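Local coordinates for protein geranylgeranyl pyrophosphate synthetase (Pyrococcus horikoshii, PDB 1WY0) that probably condenses isopentenyl diphosphate with allylic diphosphates to make the twenty-carbon isoprenoid precursor geranylgeranyl diphosphate, at residues A15-P27 against R67-H79. Residues are numbered along the deposited sequence; the frame is centred on the assembly and turned at random.
Sequences AKLIDEKIFELIP and RAIYPAVAIELIH
I18 and V73 mark the closest approach of the backbones, their CA atoms 6.2 Å apart where the helical turns 15-25 and 69-79 pass at 9.5 Å between axes. The signed crossing angle of -71° makes this a steep crossing. V73 lies where the backbones come closest; I69 and Y70 pack on I18 and K21 on one flank, E76 and L77 on I22 and L25 on the other. The V73 side chain is a knob in a hole formed by I18, K21, I22 and L25. Its two methyls divide the work: V73 CG1, anti to the backbone N (chi1 168°), meets I22 CG1 and L25 CD1, each at 3.8 Å, while V73 CG2 rests 3.6 Å from K21 CB. L25 and V73 meet tip to tip, and L25 CD1 also touches L77 CD1 at 3.7 Å. Toward the start of helix 69-90, I18 CD1 touches both I69 CD1 and A72 CB. I22 CD1 packs on the aliphatic CG of E76, whose carboxylate turns to R48, a residue that also pairs with D19 and so bridges the two helices.

K21 bends at chi2 (-50°), which carries its methylene chain across the Y70 ring at about a right angle: K21 CG lies over one ring face, also 3.6 Å from I69 CG2, and K21 CD comes within 3.5 Å of Y70 OH. E24 OE2 arrives at the ring edge, near its plane, 2.7 Å from Y70 OH; this carboxylate also forms salt bridges to R127, through OE2, and to K21, through OE1. The polar group K21, E24 and Y70 flanks the aliphatic packing around V73, and nine of the twelve touching residues are buried. The arrangement is a steep helix-helix crossing with V73 as a single knob in a four-residue hole, packing the N-terminal helix 3-25 against helix 69-90 in the all-helical polyprenyl synthetase fold.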
loop_
_atom_site.group_PDB
_atom_site.type_symbol
_atom_site.label_atom_id
_atom_site.label_comp_id
_atom_site.label_asym_id
_atom_site.label_seq_id
_atom_site.Cartn_x
_atom_site.Cartn_y
_atom_site.Cartn_z
ATOM N N ALA A 15 24.008 -1.345 8.652
ATOM C CA ALA A 15 22.841 -2.220 8.677
ATOM C C ALA A 15 22.299 -2.429 10.090
ATOM O O ALA A 15 21.083 -2.478 10.292
ATOM C CB ALA A 15 23.190 -3.562 8.045
ATOM N N LYS A 16 23.200 -2.550 11.062
ATOM C CA LYS A 16 22.808 -2.751 12.453
ATOM C C LYS A 16 21.853 -1.679 12.962
ATOM O O LYS A 16 20.811 -1.989 13.532
ATOM C CB LYS A 16 24.040 -2.775 13.364
ATOM C CG LYS A 16 24.795 -4.096 13.387
ATOM C CD LYS A 16 25.947 -4.033 14.389
ATOM C CE LYS A 16 26.480 -5.419 14.742
ATOM N NZ LYS A 16 27.900 -5.364 15.222
ATOM N N LEU A 17 22.228 -0.418 12.772
ATOM C CA LEU A 17 21.420 0.710 13.221
ATOM C C LEU A 17 20.071 0.676 12.528
ATOM O O LEU A 17 19.026 0.854 13.148
ATOM C CB LEU A 17 22.112 2.032 12.877
ATOM C CG LEU A 17 23.623 2.158 13.094
ATOM C CD1 LEU A 17 24.165 3.281 12.215
ATOM C CD2 LEU A 17 23.919 2.422 14.567
ATOM N N ILE A 18 20.114 0.457 11.223
ATOM C CA ILE A 18 18.914 0.408 10.418
ATOM C C ILE A 18 18.012 -0.725 10.866
ATOM O O ILE A 18 16.809 -0.542 11.007
ATOM C CB ILE A 18 19.282 0.248 8.937
ATOM C CG1 ILE A 18 20.144 1.440 8.516
ATOM C CG2 ILE A 18 18.023 0.128 8.084
ATOM C CD1 ILE A 18 19.443 2.773 8.579
ATOM N N ASP A 19 18.595 -1.889 11.119
ATOM C CA ASP A 19 17.796 -3.030 11.534
ATOM C C ASP A 19 17.090 -2.878 12.870
ATOM O O ASP A 19 15.977 -3.365 13.032
ATOM C CB ASP A 19 18.633 -4.314 11.520
ATOM C CG ASP A 19 18.752 -4.899 10.127
ATOM O OD1 ASP A 19 17.784 -4.748 9.354
ATOM O OD2 ASP A 19 19.789 -5.513 9.804
ATOM N N GLU A 20 17.719 -2.211 13.830
ATOM C CA GLU A 20 17.072 -2.023 15.121
ATOM C C GLU A 20 15.794 -1.211 14.896
ATOM O O GLU A 20 14.729 -1.557 15.400
ATOM C CB GLU A 20 18.001 -1.278 16.086
ATOM C CG GLU A 20 19.199 -2.097 16.579
ATOM C CD GLU A 20 20.076 -1.320 17.550
ATOM O OE1 GLU A 20 20.300 -1.821 18.678
ATOM O OE2 GLU A 20 20.532 -0.206 17.194
ATOM N N LYS A 21 15.901 -0.137 14.120
ATOM C CA LYS A 21 14.748 0.714 13.841
ATOM C C LYS A 21 13.646 -0.017 13.086
ATOM O O LYS A 21 12.461 0.154 13.380
ATOM C CB LYS A 21 15.178 1.958 13.059
ATOM C CG LYS A 21 16.049 2.907 13.865
ATOM C CD LYS A 21 15.423 3.215 15.215
ATOM C CE LYS A 21 16.374 4.003 16.115
ATOM N NZ LYS A 21 15.780 4.218 17.468
ATOM N N ILE A 22 14.038 -0.836 12.117
ATOM C CA ILE A 22 13.071 -1.590 11.342
ATOM C C ILE A 22 12.233 -2.487 12.235
ATOM O O ILE A 22 11.004 -2.453 12.191
ATOM C CB ILE A 22 13.762 -2.478 10.276
ATOM C CG1 ILE A 22 14.191 -1.616 9.086
ATOM C CG2 ILE A 22 12.819 -3.595 9.830
ATOM C CD1 ILE A 22 14.920 -2.376 8.014
ATOM N N PHE A 23 12.897 -3.281 13.062
ATOM C CA PHE A 23 12.180 -4.202 13.922
ATOM C C PHE A 23 11.496 -3.609 15.142
ATOM O O PHE A 23 10.827 -4.321 15.884
ATOM C CB PHE A 23 13.102 -5.358 14.303
ATOM C CG PHE A 23 13.415 -6.258 13.139
ATOM C CD1 PHE A 23 12.395 -6.954 12.497
ATOM C CD2 PHE A 23 14.708 -6.361 12.643
ATOM C CE1 PHE A 23 12.653 -7.732 11.380
ATOM C CE2 PHE A 23 14.980 -7.137 11.523
ATOM C CZ PHE A 23 13.948 -7.824 10.890
ATOM N N GLU A 24 11.651 -2.310 15.360
ATOM C CA GLU A 24 10.954 -1.703 16.479
ATOM C C GLU A 24 9.650 -1.178 15.890
ATOM O O GLU A 24 8.672 -0.958 16.605
ATOM C CB GLU A 24 11.773 -0.581 17.123
ATOM C CG GLU A 24 11.694 0.779 16.467
ATOM C CD GLU A 24 12.388 1.837 17.308
ATOM O OE1 GLU A 24 13.479 1.537 17.843
ATOM O OE2 GLU A 24 11.849 2.961 17.432
ATOM N N LEU A 25 9.649 -0.994 14.569
ATOM C CA LEU A 25 8.468 -0.547 13.840
ATOM C C LEU A 25 7.595 -1.771 13.550
ATOM O O LEU A 25 6.372 -1.699 13.636
ATOM C CB LEU A 25 8.860 0.134 12.525
ATOM C CG LEU A 25 9.272 1.610 12.557
ATOM C CD1 LEU A 25 9.736 2.025 11.184
ATOM C CD2 LEU A 25 8.099 2.482 12.995
ATOM N N ILE A 26 8.225 -2.888 13.199
ATOM C CA ILE A 26 7.486 -4.116 12.933
ATOM C C ILE A 26 7.950 -5.211 13.888
ATOM O O ILE A 26 8.702 -6.116 13.524
ATOM C CB ILE A 26 7.629 -4.600 11.451
ATOM C CG1 ILE A 26 9.096 -4.785 11.066
ATOM C CG2 ILE A 26 7.003 -3.582 10.507
ATOM C CD1 ILE A 26 9.274 -5.332 9.661
ATOM N N PRO A 27 7.510 -5.124 15.148
ATOM C CA PRO A 27 7.814 -6.094 16.192
ATOM C C PRO A 27 6.815 -7.257 16.183
ATOM O O PRO A 27 5.846 -7.281 15.439
ATOM C CB PRO A 27 7.749 -5.362 17.534
ATOM C CG PRO A 27 6.632 -4.339 17.325
ATOM C CD PRO A 27 6.732 -4.058 15.753
ATOM N N ARG A 67 20.903 11.368 11.493
ATOM C CA ARG A 67 19.583 11.975 11.410
ATOM C C ARG A 67 18.786 11.458 10.210
ATOM O O ARG A 67 17.601 11.729 10.054
ATOM C CB ARG A 67 19.746 13.495 11.389
ATOM C CG ARG A 67 20.250 14.003 12.742
ATOM C CD ARG A 67 20.468 15.522 12.771
ATOM N NE ARG A 67 19.187 16.236 12.727
ATOM C CZ ARG A 67 18.542 16.446 13.890
ATOM N NH1 ARG A 67 19.064 16.030 15.032
ATOM N NH2 ARG A 67 17.370 17.084 13.881
ATOM N N ALA A 68 19.485 10.697 9.341
ATOM C CA ALA A 68 18.813 10.113 8.185
ATOM C C ALA A 68 18.473 8.634 8.397
ATOM O O ALA A 68 18.328 7.859 7.456
ATOM C CB ALA A 68 19.739 10.258 6.974
ATOM N N ILE A 69 18.341 8.239 9.676
ATOM C CA ILE A 69 18.097 6.821 9.967
ATOM C C ILE A 69 16.648 6.407 9.676
ATOM O O ILE A 69 16.354 5.452 8.964
ATOM C CB ILE A 69 18.423 6.562 11.441
ATOM C CG1 ILE A 69 19.929 6.684 11.691
ATOM C CG2 ILE A 69 18.019 5.122 11.810
ATOM C CD1 ILE A 69 20.735 5.675 10.865
ATOM N N TYR A 70 15.658 7.106 10.225
ATOM C CA TYR A 70 14.271 6.732 9.959
ATOM C C TYR A 70 13.882 6.910 8.493
ATOM O O TYR A 70 13.089 6.136 7.960
ATOM C CB TYR A 70 13.312 7.498 10.865
ATOM C CG TYR A 70 13.122 6.840 12.208
ATOM C CD1 TYR A 70 13.863 7.238 13.318
ATOM C CD2 TYR A 70 12.196 5.811 12.371
ATOM C CE1 TYR A 70 13.682 6.635 14.555
ATOM C CE2 TYR A 70 12.008 5.199 13.603
ATOM C CZ TYR A 70 12.754 5.618 14.695
ATOM O OH TYR A 70 12.556 5.021 15.922
ATOM N N PRO A 71 14.408 7.949 7.828
ATOM C CA PRO A 71 14.062 8.134 6.416
ATOM C C PRO A 71 14.670 7.013 5.576
ATOM O O PRO A 71 14.132 6.641 4.534
ATOM C CB PRO A 71 14.671 9.495 6.094
ATOM C CG PRO A 71 14.476 10.227 7.369
ATOM C CD PRO A 71 14.907 9.212 8.401
ATOM N N ALA A 72 15.806 6.487 6.031
ATOM C CA ALA A 72 16.475 5.392 5.336
ATOM C C ALA A 72 15.654 4.135 5.605
ATOM O O ALA A 72 15.507 3.279 4.738
ATOM C CB ALA A 72 17.886 5.210 5.862
ATOM N N VAL A 73 15.126 4.033 6.818
ATOM C CA VAL A 73 14.306 2.892 7.185
ATOM C C VAL A 73 13.052 2.875 6.317
ATOM O O VAL A 73 12.620 1.823 5.859
ATOM C CB VAL A 73 13.913 2.952 8.678
ATOM C CG1 VAL A 73 12.823 1.926 8.988
ATOM C CG2 VAL A 73 15.139 2.677 9.542
ATOM N N ALA A 74 12.485 4.054 6.087
ATOM C CA ALA A 74 11.284 4.204 5.276
ATOM C C ALA A 74 11.517 3.562 3.920
ATOM O O ALA A 74 10.721 2.752 3.432
ATOM C CB ALA A 74 10.962 5.685 5.105
ATOM N N ILE A 75 12.628 3.934 3.312
ATOM C CA ILE A 75 12.982 3.409 2.014
ATOM C C ILE A 75 13.169 1.892 2.009
ATOM O O ILE A 75 12.770 1.227 1.053
ATOM C CB ILE A 75 14.238 4.121 1.479
ATOM C CG1 ILE A 75 13.866 5.569 1.130
ATOM C CG2 ILE A 75 14.800 3.382 0.261
ATOM C CD1 ILE A 75 14.901 6.305 0.283
ATOM N N GLU A 76 13.753 1.329 3.064
ATOM C CA GLU A 76 13.939 -0.123 3.089
ATOM C C GLU A 76 12.600 -0.812 3.289
ATOM O O GLU A 76 12.394 -1.925 2.819
ATOM C CB GLU A 76 14.905 -0.551 4.196
ATOM C CG GLU A 76 15.196 -2.062 4.241
ATOM C CD GLU A 76 15.871 -2.609 2.980
ATOM O OE1 GLU A 76 16.125 -1.842 2.033
ATOM O OE2 GLU A 76 16.152 -3.833 2.929
ATOM N N LEU A 77 11.696 -0.160 4.004
ATOM C CA LEU A 77 10.369 -0.720 4.232
ATOM C C LEU A 77 9.601 -0.693 2.908
ATOM O O LEU A 77 8.888 -1.633 2.569
ATOM C CB LEU A 77 9.622 0.087 5.303
ATOM C CG LEU A 77 10.173 -0.147 6.712
ATOM C CD1 LEU A 77 9.419 0.699 7.745
ATOM C CD2 LEU A 77 10.058 -1.639 7.038
ATOM N N ILE A 78 9.767 0.383 2.154
ATOM C CA ILE A 78 9.093 0.501 0.871
ATOM C C ILE A 78 9.619 -0.566 -0.070
ATOM O O ILE A 78 8.845 -1.223 -0.756
ATOM C CB ILE A 78 9.300 1.895 0.247
ATOM C CG1 ILE A 78 8.356 2.894 0.917
ATOM C CG2 ILE A 78 9.029 1.838 -1.268
ATOM C CD1 ILE A 78 8.379 4.286 0.334
ATOM N N HIS A 79 10.932 -0.744 -0.096
ATOM C CA HIS A 79 11.542 -1.757 -0.950
ATOM C C HIS A 79 10.979 -3.139 -0.597
ATOM O O HIS A 79 10.667 -3.938 -1.483
ATOM C CB HIS A 79 13.071 -1.767 -0.771
ATOM C CG HIS A 79 13.753 -2.950 -1.400
ATOM N ND1 HIS A 79 13.770 -3.171 -2.761
ATOM C CD2 HIS A 79 14.439 -3.980 -0.846
ATOM C CE1 HIS A 79 14.435 -4.283 -3.018
ATOM N NE2 HIS A 79 14.851 -4.794 -1.873
#